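Local coordinates for beta-galactosidase BgaB (Bifidobacterium adolescentis, PDB 5VYM), which hydrolyses terminal beta-D-galactose, chiefly from Gal(beta1-4)Gal-containing oligosaccharides, as a family 42 glycosidase of which this chain is the trimerisation domain, at residues I9-E14 / L29-D34; V69-A74 / E101-W106; T77-D82 / T169-Q174. One frame throughout, in Å; residues are numbered along the deposited sequence.

Contact 1: residues I9-E14 / L29-D34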
ATOM      1  N   ILE B   9      15.403  -7.880  13.346  1.00 31.92           N
ATOM      2  CA  ILE B   9      16.106  -6.850  12.591  1.00 26.85           C
ATOM      3  C   ILE B   9      16.621  -7.490  11.310  1.00 30.01           C
ATOM      4  O   ILE B   9      17.441  -8.412  11.354  1.00 32.76           O
ATOM      5  CB  ILE B   9      17.251  -6.242  13.412  1.00 31.86           C
ATOM      6  CG1 ILE B   9      16.706  -5.644  14.708  1.00 36.60           C
ATOM      7  CG2 ILE B   9      17.989  -5.189  12.597  1.00 39.12           C
ATOM      8  CD1 ILE B   9      17.772  -5.107  15.630  1.00 33.69           C
ATOM      9  N   LEU B  10      16.129  -7.015  10.170  1.00 30.96           N
ATOM     10  CA  LEU B  10      16.426  -7.653   8.897  1.00 28.45           C
ATOM     11  C   LEU B  10      17.775  -7.198   8.362  1.00 33.84           C
ATOM     12  O   LEU B  10      18.117  -6.013   8.414  1.00 33.91           O
ATOM     13  CB  LEU B  10      15.332  -7.349   7.877  1.00 22.38           C
ATOM     14  CG  LEU B  10      13.911  -7.734   8.293  1.00 29.59           C
ATOM     15  CD1 LEU B  10      12.977  -7.628   7.102  1.00 28.67           C
ATOM     16  CD2 LEU B  10      13.874  -9.132   8.896  1.00 23.71           C
ATOM     17  N   PHE B  11      18.542  -8.154   7.842  1.00 30.03           N
ATOM     18  CA  PHE B  11      19.857  -7.897   7.272  1.00 30.50           C
ATOM     19  C   PHE B  11      19.830  -8.182   5.776  1.00 31.76           C
ATOM     20  O   PHE B  11      19.446  -9.279   5.354  1.00 35.66           O
ATOM     21  CB  PHE B  11      20.931  -8.748   7.953  1.00 34.55           C
ATOM     22  CG  PHE B  11      22.261  -8.708   7.262  1.00 40.84           C
ATOM     23  CD1 PHE B  11      23.006  -7.540   7.236  1.00 38.70           C
ATOM     24  CD2 PHE B  11      22.767  -9.835   6.637  1.00 42.97           C
ATOM     25  CE1 PHE B  11      24.232  -7.495   6.597  1.00 41.07           C
ATOM     26  CE2 PHE B  11      23.993  -9.799   5.997  1.00 52.39           C
ATOM     27  CZ  PHE B  11      24.726  -8.627   5.978  1.00 47.36           C
ATOM     28  N   SER B  12      20.240  -7.195   4.983  1.00 21.32           N
ATOM     29  CA  SER B  12      20.299  -7.301   3.530  1.00 27.99           C
ATOM     30  C   SER B  12      21.759  -7.237   3.102  1.00 32.78           C
ATOM     31  O   SER B  12      22.398  -6.187   3.219  1.00 36.35           O
ATOM     32  CB  SER B  12      19.487  -6.191   2.869  1.00 33.17           C
ATOM     33  OG  SER B  12      19.770  -6.114   1.482  1.00 42.25           O
ATOM     34  N   ALA B  13      22.283  -8.361   2.608  1.00 32.12           N
ATOM     35  CA  ALA B  13      23.668  -8.391   2.147  1.00 38.95           C
ATOM     36  C   ALA B  13      23.885  -7.426   0.988  1.00 37.17           C
ATOM     37  O   ALA B  13      24.920  -6.752   0.918  1.00 35.59           O
ATOM     38  CB  ALA B  13      24.058  -9.812   1.742  1.00 26.37           C
ATOM     39  N   GLU B  14      22.917  -7.343   0.071  1.00 32.88           N
ATOM     40  CA  GLU B  14      23.036  -6.410  -1.043  1.00 32.12           C
ATOM     41  C   GLU B  14      23.117  -4.970  -0.551  1.00 39.37           C
ATOM     42  O   GLU B  14      23.865  -4.158  -1.106  1.00 43.20           O
ATOM     43  CB  GLU B  14      21.859  -6.585  -2.007  1.00 34.15           C
ATOM     44  CG  GLU B  14      21.810  -7.938  -2.707  1.00 51.76           C
ATOM     45  CD  GLU B  14      21.072  -8.995  -1.904  1.00 66.77           C
ATOM     46  OE1 GLU B  14      20.545  -9.947  -2.517  1.00 72.88           O
ATOM     47  OE2 GLU B  14      21.013  -8.873  -0.662  1.00 66.14           O
ATOM     48  N   LEU B  29      26.194   6.414   6.151  1.00 53.36           N
ATOM     49  CA  LEU B  29      25.275   5.356   5.743  1.00 43.03           C
ATOM     50  C   LEU B  29      26.001   4.017   5.789  1.00 47.18           C
ATOM     51  O   LEU B  29      26.853   3.733   4.941  1.00 48.66           O
ATOM     52  CB  LEU B  29      24.734   5.638   4.346  1.00 39.78           C
ATOM     53  CG  LEU B  29      23.842   6.872   4.212  1.00 47.61           C
ATOM     54  CD1 LEU B  29      23.490   7.129   2.754  1.00 47.64           C
ATOM     55  CD2 LEU B  29      22.585   6.710   5.054  1.00 30.53           C
ATOM     56  N   ASN B  30      25.671   3.197   6.784  1.00 47.00           N
ATOM     57  CA  ASN B  30      26.301   1.893   6.967  1.00 41.89           C
ATOM     58  C   ASN B  30      25.223   0.921   7.422  1.00 43.47           C
ATOM     59  O   ASN B  30      24.685   1.063   8.526  1.00 45.31           O
ATOM     60  CB  ASN B  30      27.444   1.970   7.981  1.00 41.82           C
ATOM     61  CG  ASN B  30      28.304   0.719   7.992  1.00 49.97           C
ATOM     62  OD1 ASN B  30      27.798  -0.402   8.023  1.00 46.26           O
ATOM     63  ND2 ASN B  30      29.620   0.909   7.965  1.00 57.02           N
ATOM     64  N   HIS B  31      24.912  -0.066   6.580  1.00 37.96           N
ATOM     65  CA  HIS B  31      23.801  -0.965   6.878  1.00 40.36           C
ATOM     66  C   HIS B  31      24.084  -1.808   8.116  1.00 35.98           C
ATOM     67  O   HIS B  31      23.287  -1.827   9.062  1.00 31.61           O
ATOM     68  CB  HIS B  31      23.503  -1.861   5.676  1.00 37.70           C
ATOM     69  CG  HIS B  31      22.478  -2.915   5.956  1.00 39.83           C
ATOM     70  ND1 HIS B  31      21.332  -2.663   6.679  1.00 38.22           N
ATOM     71  CD2 HIS B  31      22.428  -4.224   5.616  1.00 38.46           C
ATOM     72  CE1 HIS B  31      20.620  -3.772   6.772  1.00 39.69           C
ATOM     73  NE2 HIS B  31      21.263  -4.734   6.135  1.00 39.71           N
ATOM     74  N   TRP B  32      25.218  -2.514   8.129  1.00 33.69           N
ATOM     75  CA  TRP B  32      25.498  -3.415   9.243  1.00 38.44           C
ATOM     76  C   TRP B  32      25.712  -2.657  10.547  1.00 33.29           C
ATOM     77  O   TRP B  32      25.331  -3.149  11.615  1.00 43.29           O
ATOM     78  CB  TRP B  32      26.714  -4.290   8.940  1.00 39.32           C
ATOM     79  CG  TRP B  32      27.045  -5.206  10.074  1.00 39.52           C
ATOM     80  CD1 TRP B  32      28.133  -5.140  10.893  1.00 37.88           C
ATOM     81  CD2 TRP B  32      26.259  -6.311  10.536  1.00 39.05           C
ATOM     82  NE1 TRP B  32      28.081  -6.147  11.828  1.00 41.44           N
ATOM     83  CE2 TRP B  32      26.940  -6.879  11.631  1.00 38.58           C
ATOM     84  CE3 TRP B  32      25.050  -6.880  10.126  1.00 47.73           C
ATOM     85  CZ2 TRP B  32      26.453  -7.986  12.320  1.00 40.53           C
ATOM     86  CZ3 TRP B  32      24.567  -7.980  10.811  1.00 48.37           C
ATOM     87  CH2 TRP B  32      25.268  -8.520  11.897  1.00 44.05           C
ATOM     88  N   HIS B  33      26.320  -1.470  10.486  1.00 27.19           N
ATOM     89  CA  HIS B  33      26.455  -0.665  11.693  1.00 38.14           C
ATOM     90  C   HIS B  33      25.097  -0.204  12.202  1.00 43.27           C
ATOM     91  O   HIS B  33      24.892  -0.099  13.416  1.00 40.00           O
ATOM     92  CB  HIS B  33      27.366   0.535  11.434  1.00 34.85           C
ATOM     93  CG  HIS B  33      28.817   0.180  11.333  1.00 45.11           C
ATOM     94  ND1 HIS B  33      29.816   1.128  11.319  1.00 47.14           N
ATOM     95  CD2 HIS B  33      29.436  -1.022  11.244  1.00 47.11           C
ATOM     96  CE1 HIS B  33      30.990   0.527  11.225  1.00 44.39           C
ATOM     97  NE2 HIS B  33      30.787  -0.778  11.178  1.00 46.67           N
ATOM     98  N   ASP B  34      24.157   0.067  11.293  1.00 44.61           N
ATOM     99  CA  ASP B  34      22.804   0.410  11.715  1.00 39.66           C
ATOM    100  C   ASP B  34      22.110  -0.795  12.338  1.00 41.38           C
ATOM    101  O   ASP B  34      21.343  -0.650  13.298  1.00 40.76           O
ATOM    102  CB  ASP B  34      22.007   0.947  10.526  1.00 41.67           C
ATOM    103  CG  ASP B  34      20.959   1.968  10.933  1.00 52.88           C
ATOM    104  OD1 ASP B  34      20.845   2.263  12.142  1.00 61.96           O
ATOM    105  OD2 ASP B  34      20.251   2.481  10.041  1.00 54.48           O
TER
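His-31 meets Ser-12 with the edge of its imidazole: the backbone N-H of Ser-12 gives NE2 a nearly straight hydrogen bond, 2.9 Å from N to NE2 at 173°, from a position slightly tilted out of the ring plane. At the far side of the same ring ND1 bonds to the carbonyl oxygen of Pro-67. Since NE2 accepts while ND1 faces a carbonyl, the pattern fits a neutral imidazole protonated on ND1. Histidine suits this buried place because one flat ring can both accept and donate, and two bonds on different edge atoms fix its rotation.

The phenyl ring of Phe-11 is almost parallel to the imidazole but displaced, and neither overlies the other; they meet rim to rim, with CD1 of Phe-11 3.5 Å from NE2 of His-31. Trp-32 is turned the other way. Its six-membered ring stands at 82° to the phenyl ring and directs an edge at the face of Phe-11, an offset edge-to-face pair with centroids 5.3 Å apart. The touching atoms are CE3 of Trp-32 and CD1 of Phe-11, 3.6 Å from each other. In Trp-32, CG is anti to the backbone N (chi1 179°). The first turn of its helix is capped by Asn-30, whose OD1 accepts from His-33 N at 3.1 Å.

Ser-12 is itself an N-cap residue, before helix 13-20, and its OG is hydrogen-bonded to Ser-15 OG. Phe-11, His-31 and Trp-32 form an aromatic cluster, which with the Ser-12 to His-31 bond joins the C-terminal end of strand 7-11 to the start of helix 31-44, as in a parallel alpha/beta fold, consistent with the class I glutaminase-like clan of this trimerisation domain.

Contact 2: residues V69-A74 / E101-W106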
ATOM      1  N   VAL B  69      18.235  -0.446   4.964  1.00 35.97           N
ATOM      2  CA  VAL B  69      18.077  -1.510   3.961  1.00 31.14           C
ATOM      3  C   VAL B  69      17.916  -0.791   2.626  1.00 35.91           C
ATOM      4  O   VAL B  69      16.816  -0.592   2.106  1.00 45.91           O
ATOM      5  CB  VAL B  69      16.909  -2.446   4.287  1.00 38.68           C
ATOM      6  CG1 VAL B  69      16.786  -3.539   3.233  1.00 30.14           C
ATOM      7  CG2 VAL B  69      17.102  -3.060   5.664  1.00 39.20           C
ATOM      8  N   LEU B  70      19.054  -0.374   2.066  1.00 32.54           N
ATOM      9  CA  LEU B  70      19.036   0.471   0.875  1.00 38.00           C
ATOM     10  C   LEU B  70      18.419  -0.250  -0.315  1.00 37.55           C
ATOM     11  O   LEU B  70      17.675   0.353  -1.097  1.00 37.74           O
ATOM     12  CB  LEU B  70      20.455   0.932   0.540  1.00 44.68           C
ATOM     13  CG  LEU B  70      21.093   1.927   1.508  1.00 54.91           C
ATOM     14  CD1 LEU B  70      22.539   1.551   1.770  1.00 65.75           C
ATOM     15  CD2 LEU B  70      20.996   3.338   0.951  1.00 54.38           C
ATOM     16  N   ILE B  71      18.717  -1.536  -0.470  1.00 30.58           N
ATOM     17  CA  ILE B  71      18.234  -2.322  -1.598  1.00 35.86           C
ATOM     18  C   ILE B  71      16.973  -3.051  -1.162  1.00 38.01           C
ATOM     19  O   ILE B  71      17.012  -3.890  -0.254  1.00 42.12           O
ATOM     20  CB  ILE B  71      19.299  -3.314  -2.090  1.00 38.00           C
ATOM     21  CG1 ILE B  71      20.672  -2.640  -2.168  1.00 44.98           C
ATOM     22  CG2 ILE B  71      18.903  -3.883  -3.443  1.00 31.51           C
ATOM     23  CD1 ILE B  71      20.764  -1.550  -3.205  1.00 46.62           C
ATOM     24  N   LEU B  72      15.852  -2.728  -1.803  1.00 33.30           N
ATOM     25  CA  LEU B  72      14.586  -3.413  -1.574  1.00 30.52           C
ATOM     26  C   LEU B  72      13.958  -3.716  -2.923  1.00 34.12           C
ATOM     27  O   LEU B  72      13.596  -2.796  -3.663  1.00 37.91           O
ATOM     28  CB  LEU B  72      13.633  -2.571  -0.722  1.00 33.57           C
ATOM     29  CG  LEU B  72      13.565  -2.879   0.774  1.00 42.50           C
ATOM     30  CD1 LEU B  72      12.400  -2.135   1.409  1.00 38.41           C
ATOM     31  CD2 LEU B  72      13.449  -4.376   1.017  1.00 43.58           C
ATOM     32  N   SER B  73      13.842  -5.000  -3.245  1.00 33.95           N
ATOM     33  CA  SER B  73      13.144  -5.398  -4.453  1.00 34.16           C
ATOM     34  C   SER B  73      11.646  -5.136  -4.300  1.00 37.13           C
ATOM     35  O   SER B  73      11.137  -4.889  -3.203  1.00 36.93           O
ATOM     36  CB  SER B  73      13.398  -6.874  -4.756  1.00 35.16           C
ATOM     37  OG  SER B  73      12.971  -7.692  -3.681  1.00 41.61           O
ATOM     38  N   ALA B  74      10.936  -5.181  -5.429  1.00 36.19           N
ATOM     39  CA  ALA B  74       9.484  -5.060  -5.376  1.00 38.88           C
ATOM     40  C   ALA B  74       8.869  -6.215  -4.596  1.00 36.36           C
ATOM     41  O   ALA B  74       7.939  -6.017  -3.806  1.00 35.81           O
ATOM     42  CB  ALA B  74       8.908  -4.997  -6.790  1.00 23.63           C
ATOM     43  N   GLU B 101      16.446  -4.098  -6.746  1.00 39.61           N
ATOM     44  CA  GLU B 101      17.360  -5.237  -6.758  1.00 42.79           C
ATOM     45  C   GLU B 101      18.341  -5.192  -7.922  1.00 45.24           C
ATOM     46  O   GLU B 101      19.375  -5.865  -7.867  1.00 55.67           O
ATOM     47  CB  GLU B 101      16.573  -6.550  -6.794  1.00 40.03           C
ATOM     48  CG  GLU B 101      15.901  -6.863  -8.125  1.00 45.76           C
ATOM     49  CD  GLU B 101      14.611  -6.088  -8.343  1.00 61.63           C
ATOM     50  OE1 GLU B 101      14.292  -5.201  -7.523  1.00 62.93           O
ATOM     51  OE2 GLU B 101      13.912  -6.372  -9.339  1.00 75.62           O
ATOM     52  N   HIS B 102      18.043  -4.426  -8.971  1.00 40.83           N
ATOM     53  CA  HIS B 102      18.964  -4.236 -10.082  1.00 39.15           C
ATOM     54  C   HIS B 102      19.898  -3.055  -9.868  1.00 36.67           C
ATOM     55  O   HIS B 102      20.543  -2.610 -10.823  1.00 41.86           O
ATOM     56  CB  HIS B 102      18.188  -4.057 -11.388  1.00 27.90           C
ATOM     57  CG  HIS B 102      17.382  -5.255 -11.777  1.00 47.82           C
ATOM     58  ND1 HIS B 102      17.873  -6.247 -12.600  1.00 51.42           N
ATOM     59  CD2 HIS B 102      16.122  -5.627 -11.450  1.00 55.17           C
ATOM     60  CE1 HIS B 102      16.947  -7.175 -12.764  1.00 53.91           C
ATOM     61  NE2 HIS B 102      15.875  -6.823 -12.077  1.00 55.19           N
ATOM     62  N   PHE B 103      19.979  -2.545  -8.638  1.00 30.65           N
ATOM     63  CA  PHE B 103      20.812  -1.391  -8.300  1.00 31.12           C
ATOM     64  C   PHE B 103      20.457  -0.170  -9.147  1.00 33.92           C
ATOM     65  O   PHE B 103      21.330   0.552  -9.630  1.00 44.30           O
ATOM     66  CB  PHE B 103      22.300  -1.730  -8.407  1.00 30.99           C
ATOM     67  CG  PHE B 103      22.835  -2.458  -7.210  1.00 38.33           C
ATOM     68  CD1 PHE B 103      23.638  -1.805  -6.290  1.00 34.00           C
ATOM     69  CD2 PHE B 103      22.515  -3.788  -6.988  1.00 45.17           C
ATOM     70  CE1 PHE B 103      24.126  -2.470  -5.179  1.00 34.26           C
ATOM     71  CE2 PHE B 103      22.998  -4.458  -5.878  1.00 42.32           C
ATOM     72  CZ  PHE B 103      23.804  -3.797  -4.974  1.00 33.45           C
ATOM     73  N   HIS B 104      19.158   0.060  -9.324  1.00 35.20           N
ATOM     74  CA  HIS B 104      18.635   1.280  -9.919  1.00 36.72           C
ATOM     75  C   HIS B 104      17.850   2.049  -8.866  1.00 37.95           C
ATOM     76  O   HIS B 104      17.140   1.452  -8.050  1.00 38.61           O
ATOM     77  CB  HIS B 104      17.729   0.978 -11.116  1.00 39.25           C
ATOM     78  CG  HIS B 104      18.456   0.456 -12.315  1.00 50.60           C
ATOM     79  ND1 HIS B 104      19.272   1.249 -13.093  1.00 54.76           N
ATOM     80  CD2 HIS B 104      18.478  -0.774 -12.879  1.00 54.69           C
ATOM     81  CE1 HIS B 104      19.773   0.528 -14.079  1.00 56.98           C
ATOM     82  NE2 HIS B 104      19.306  -0.704 -13.973  1.00 57.31           N
ATOM     83  N   THR B 105      17.977   3.373  -8.888  1.00 40.37           N
ATOM     84  CA  THR B 105      17.254   4.203  -7.934  1.00 34.00           C
ATOM     85  C   THR B 105      15.750   4.081  -8.152  1.00 40.99           C
ATOM     86  O   THR B 105      15.261   4.226  -9.276  1.00 42.68           O
ATOM     87  CB  THR B 105      17.686   5.663  -8.067  1.00 28.80           C
ATOM     88  OG1 THR B 105      19.075   5.786  -7.739  1.00 43.64           O
ATOM     89  CG2 THR B 105      16.874   6.548  -7.137  1.00 27.67           C
ATOM     90  N   TRP B 106      15.020   3.802  -7.072  1.00 39.39           N
ATOM     91  CA  TRP B 106      13.564   3.793  -7.142  1.00 33.06           C
ATOM     92  C   TRP B 106      13.050   5.180  -7.504  1.00 41.06           C
ATOM     93  O   TRP B 106      13.379   6.171  -6.845  1.00 39.85           O
ATOM     94  CB  TRP B 106      12.959   3.347  -5.810  1.00 31.50           C
ATOM     95  CG  TRP B 106      12.836   1.864  -5.636  1.00 38.21           C
ATOM     96  CD1 TRP B 106      13.587   1.071  -4.820  1.00 40.93           C
ATOM     97  CD2 TRP B 106      11.890   0.998  -6.279  1.00 40.67           C
ATOM     98  NE1 TRP B 106      13.175  -0.236  -4.919  1.00 40.54           N
ATOM     99  CE2 TRP B 106      12.135  -0.309  -5.809  1.00 42.76           C
ATOM    100  CE3 TRP B 106      10.865   1.199  -7.211  1.00 35.80           C
ATOM    101  CZ2 TRP B 106      11.392  -1.408  -6.237  1.00 38.52           C
ATOM    102  CZ3 TRP B 106      10.129   0.105  -7.634  1.00 30.70           C
ATOM    103  CH2 TRP B 106      10.397  -1.181  -7.148  1.00 34.48           C
TER
HETATM  104  O   HOH W   1      11.925  -4.644  -8.380  1.00 55.55           O
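Trp-106 and Leu-72 join two loops that follow successive strands, 63-66 and 89-93, at the C-terminal edge of the parallel sheet in this alpha/beta domain. The indole NE1 donates to Leu-72 O over 2.9 Å, with the oxygen lying in the ring plane and the donor nearly along the C=O axis. Tryptophan suits the place because its edge combines that donor with carbon: farther round the rim, CH2 rests 4.1 Å from Ala-74 CB, a methyl small enough to sit beside it.

A second, apolar contact lies between Ile-71 and Phe-103. CD1 of the isoleucine sits over one face of the phenyl ring, 4.2 Å from its centroid and 16° off the normal, a CH-pi contact. Phe-103 adopts a left-handed backbone conformation, with phi and psi both positive. On its other branch, Ile-71 touches Glu-101, CG2 lying 3.9 Å from CA.

In the next shell, Leu-70 and Leu-72 form backbone hydrogen bonds with Ile-99, which tie the two loops together just ahead of 101-106. The backbone bond between Trp-106 and Leu-98 instead closes the second loop back on itself and helps to position the indole. Ser-15 OG bonds to Ile-71 N, linking the arrangement to helix 13-20. Ser-73 is the N-cap of helix 74-85; its OG bonds to Asp-76 N. Beside it the side chain of Glu-101 is bent (chi2 -79°); its OE1 lies 3.4 Å from Ser-73 CB. There a water donates to Glu-101 OE1 at 2.6 Å and accepts from Ala-74 N at 3.2 Å.

Contact 3: residues T77-D82 / T169-Q174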
ATOM      1  N   THR B  77       9.376  -5.610  -0.861  1.00 36.02           N
ATOM      2  CA  THR B  77       8.443  -4.588  -0.395  1.00 34.55           C
ATOM      3  C   THR B  77       7.037  -5.162  -0.273  1.00 41.12           C
ATOM      4  O   THR B  77       6.294  -4.822   0.656  1.00 39.42           O
ATOM      5  CB  THR B  77       8.458  -3.386  -1.342  1.00 27.42           C
ATOM      6  OG1 THR B  77       9.803  -2.923  -1.510  1.00 40.20           O
ATOM      7  CG2 THR B  77       7.617  -2.252  -0.780  1.00 24.94           C
ATOM      8  N   GLN B  78       6.662  -6.050  -1.197  1.00 34.91           N
ATOM      9  CA  GLN B  78       5.366  -6.715  -1.112  1.00 31.96           C
ATOM     10  C   GLN B  78       5.296  -7.634   0.102  1.00 36.57           C
ATOM     11  O   GLN B  78       4.240  -7.755   0.734  1.00 37.95           O
ATOM     12  CB  GLN B  78       5.096  -7.497  -2.398  1.00 29.45           C
ATOM     13  CG  GLN B  78       3.741  -8.188  -2.439  1.00 28.94           C
ATOM     14  CD  GLN B  78       2.587  -7.209  -2.403  1.00 35.73           C
ATOM     15  OE1 GLN B  78       2.572  -6.221  -3.137  1.00 40.37           O
ATOM     16  NE2 GLN B  78       1.615  -7.472  -1.538  1.00 44.73           N
ATOM     17  N   ARG B  79       6.409  -8.291   0.444  1.00 22.99           N
ATOM     18  CA  ARG B  79       6.422  -9.148   1.626  1.00 28.61           C
ATOM     19  C   ARG B  79       6.183  -8.340   2.894  1.00 34.51           C
ATOM     20  O   ARG B  79       5.491  -8.797   3.811  1.00 31.54           O
ATOM     21  CB  ARG B  79       7.745  -9.907   1.719  1.00 31.56           C
ATOM     22  CG  ARG B  79       7.943 -10.970   0.648  1.00 32.38           C
ATOM     23  CD  ARG B  79       9.339 -11.567   0.736  1.00 29.31           C
ATOM     24  NE  ARG B  79       9.556 -12.265   2.000  1.00 21.12           N
ATOM     25  CZ  ARG B  79      10.752 -12.462   2.547  1.00 31.24           C
ATOM     26  NH1 ARG B  79      11.841 -12.001   1.946  1.00 29.18           N
ATOM     27  NH2 ARG B  79      10.858 -13.109   3.699  1.00 34.30           N
ATOM     28  N   LEU B  80       6.751  -7.132   2.965  1.00 27.40           N
ATOM     29  CA  LEU B  80       6.498  -6.263   4.110  1.00 30.83           C
ATOM     30  C   LEU B  80       5.041  -5.822   4.158  1.00 31.51           C
ATOM     31  O   LEU B  80       4.431  -5.790   5.233  1.00 29.32           O
ATOM     32  CB  LEU B  80       7.420  -5.045   4.062  1.00 26.05           C
ATOM     33  CG  LEU B  80       8.916  -5.291   4.255  1.00 27.28           C
ATOM     34  CD1 LEU B  80       9.691  -4.015   3.983  1.00 24.44           C
ATOM     35  CD2 LEU B  80       9.197  -5.798   5.659  1.00 25.96           C
ATOM     36  N   ALA B  81       4.466  -5.481   3.001  1.00 34.10           N
ATOM     37  CA  ALA B  81       3.072  -5.051   2.969  1.00 34.88           C
ATOM     38  C   ALA B  81       2.139  -6.179   3.388  1.00 33.20           C
ATOM     39  O   ALA B  81       1.197  -5.959   4.158  1.00 35.36           O
ATOM     40  CB  ALA B  81       2.710  -4.541   1.575  1.00 33.89           C
ATOM     41  N   ASP B  82       2.382  -7.394   2.891  1.00 33.85           N
ATOM     42  CA  ASP B  82       1.594  -8.543   3.329  1.00 34.82           C
ATOM     43  C   ASP B  82       1.780  -8.795   4.819  1.00 36.31           C
ATOM     44  O   ASP B  82       0.812  -9.077   5.536  1.00 38.06           O
ATOM     45  CB  ASP B  82       1.979  -9.787   2.527  1.00 35.01           C
ATOM     46  CG  ASP B  82       1.490  -9.732   1.091  1.00 47.43           C
ATOM     47  OD1 ASP B  82       0.332  -9.320   0.870  1.00 52.02           O
ATOM     48  OD2 ASP B  82       2.266 -10.101   0.184  1.00 55.92           O
ATOM     49  N   THR B 169       0.408  -9.625  -7.381  1.00 42.45           N
ATOM     50  CA  THR B 169       1.590  -9.408  -6.555  1.00 41.70           C
ATOM     51  C   THR B 169       1.464  -9.937  -5.134  1.00 46.01           C
ATOM     52  O   THR B 169       2.470 -10.362  -4.564  1.00 54.83           O
ATOM     53  CB  THR B 169       1.933  -7.910  -6.487  1.00 43.01           C
ATOM     54  OG1 THR B 169       0.821  -7.183  -5.945  1.00 41.93           O
ATOM     55  CG2 THR B 169       2.259  -7.370  -7.870  1.00 42.17           C
ATOM     56  N   GLY B 170       0.269  -9.921  -4.547  1.00 38.02           N
ATOM     57  CA  GLY B 170       0.125 -10.341  -3.163  1.00 43.92           C
ATOM     58  C   GLY B 170       0.329 -11.838  -3.001  1.00 48.78           C
ATOM     59  O   GLY B 170      -0.079 -12.639  -3.844  1.00 47.06           O
ATOM     60  N   GLU B 171       0.979 -12.215  -1.896  1.00 45.61           N
ATOM     61  CA  GLU B 171       1.223 -13.629  -1.623  1.00 44.52           C
ATOM     62  C   GLU B 171      -0.082 -14.400  -1.500  1.00 44.00           C
ATOM     63  O   GLU B 171      -0.184 -15.543  -1.958  1.00 48.74           O
ATOM     64  CB  GLU B 171       2.044 -13.791  -0.345  1.00 64.75           C
ATOM     65  CG  GLU B 171       3.375 -13.066  -0.346  1.00 88.28           C
ATOM     66  CD  GLU B 171       4.034 -13.084   1.018  1.00 92.73           C
ATOM     67  OE1 GLU B 171       3.560 -13.837   1.897  1.00 93.13           O
ATOM     68  OE2 GLU B 171       5.019 -12.343   1.215  1.00 90.74           O
ATOM     69  N   HIS B 172      -1.091 -13.789  -0.883  1.00 36.86           N
ATOM     70  CA  HIS B 172      -2.364 -14.441  -0.625  1.00 45.22           C
ATOM     71  C   HIS B 172      -3.451 -14.019  -1.604  1.00 33.09           C
ATOM     72  O   HIS B 172      -4.622 -14.344  -1.389  1.00 38.17           O
ATOM     73  CB  HIS B 172      -2.810 -14.162   0.811  1.00 51.90           C
ATOM     74  CG  HIS B 172      -1.754 -14.449   1.833  1.00 60.26           C
ATOM     75  ND1 HIS B 172      -0.737 -13.563   2.120  1.00 63.87           N
ATOM     76  CD2 HIS B 172      -1.550 -15.526   2.625  1.00 64.06           C
ATOM     77  CE1 HIS B 172       0.045 -14.081   3.051  1.00 65.06           C
ATOM     78  NE2 HIS B 172      -0.427 -15.272   3.375  1.00 68.79           N
ATOM     79  N   ALA B 173      -3.094 -13.304  -2.668  1.00 34.43           N
ATOM     80  CA  ALA B 173      -4.079 -12.927  -3.671  1.00 31.41           C
ATOM     81  C   ALA B 173      -4.451 -14.140  -4.514  1.00 33.43           C
ATOM     82  O   ALA B 173      -3.581 -14.900  -4.949  1.00 45.18           O
ATOM     83  CB  ALA B 173      -3.541 -11.805  -4.554  1.00 28.43           C
ATOM     84  N   GLN B 174      -5.747 -14.323  -4.741  1.00 33.45           N
ATOM     85  CA  GLN B 174      -6.269 -15.477  -5.458  1.00 30.34           C
ATOM     86  C   GLN B 174      -6.895 -15.025  -6.769  1.00 39.59           C
ATOM     87  O   GLN B 174      -7.695 -14.085  -6.788  1.00 39.33           O
ATOM     88  CB  GLN B 174      -7.300 -16.221  -4.609  1.00 34.38           C
ATOM     89  CG  GLN B 174      -7.989 -17.367  -5.328  1.00 43.85           C
ATOM     90  CD  GLN B 174      -9.047 -18.030  -4.469  1.00 51.83           C
ATOM     91  OE1 GLN B 174      -9.332 -17.581  -3.357  1.00 43.44           O
ATOM     92  NE2 GLN B 174      -9.635 -19.106  -4.981  1.00 43.43           N
TER
HETATM   93  O   HOH W   2       5.430 -11.519   4.440  1.00 51.05           O
HETATM   94  O   HOH W   3      -1.621 -10.987  -0.410  1.00 39.97           O
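Gln-78 and Gly-170 bring their CA atoms to 6.7 Å, where one side of helix 74-85 faces a type I beta turn from Gly-170 to Ala-173. Asp-82 is the main acceptor: its OD2 takes the backbone N-H of Glu-171 at 3.2 Å and 173°, met from above the carboxylate plane. One helical turn back, Gln-78 NE2 adds a weak bond to the same OD2 and lies 3.6 Å from CA of Gly-170. The other carboxylate oxygen, Asp-82 OD1, accepts a hydrogen bond from a water 2.9 Å away, which accepts from His-172 N.

Glu-171 reaches back over the helix, its OE2 3.3 Å from Arg-79 CG. It is poorly ordered, so the 3.7 Å between its OE2 and Asp-82 OD2 is uncertain; Arg-79, and a water bonded to Arg-79 O and weakly to OE2, may offset the repulsion. The Arg-79 guanidinium is engaged elsewhere, with Asp-76 and the carbonyl oxygens of Leu-54 and Tyr-56.

Helix 74-85 also packs on helix 117-122, and the turn leads into strand 174-180; at the interface with the second subunit, the backbones of Thr-169 and Gly-170 bond to it and Ala-81 packs on its Tyr-200.

How the contacts relate
Contacts 1 and 2 adjoin, their centres 13 Å apart at the C-terminal edge of the parallel sheet. Val-69 joins them: its CG2 lies 3.8 Å from His-31 CE1, and its CG1 packs on Ser-12 CB. Contact 3 lies about 17 Å from contact 2, centre to centre. Helix 74-85 connects these two, beginning in contact 2 and continuing into contact 3, with Leu-72 CB 3.9 Å from Thr-77 OG1. Contacts 1 and 3 do not touch; their centres are 23 Å apart. In family 42 the active site belongs to the catalytic barrel, which is not part of this chain, and the three contacts are described as parts of the trimerisation domain alone.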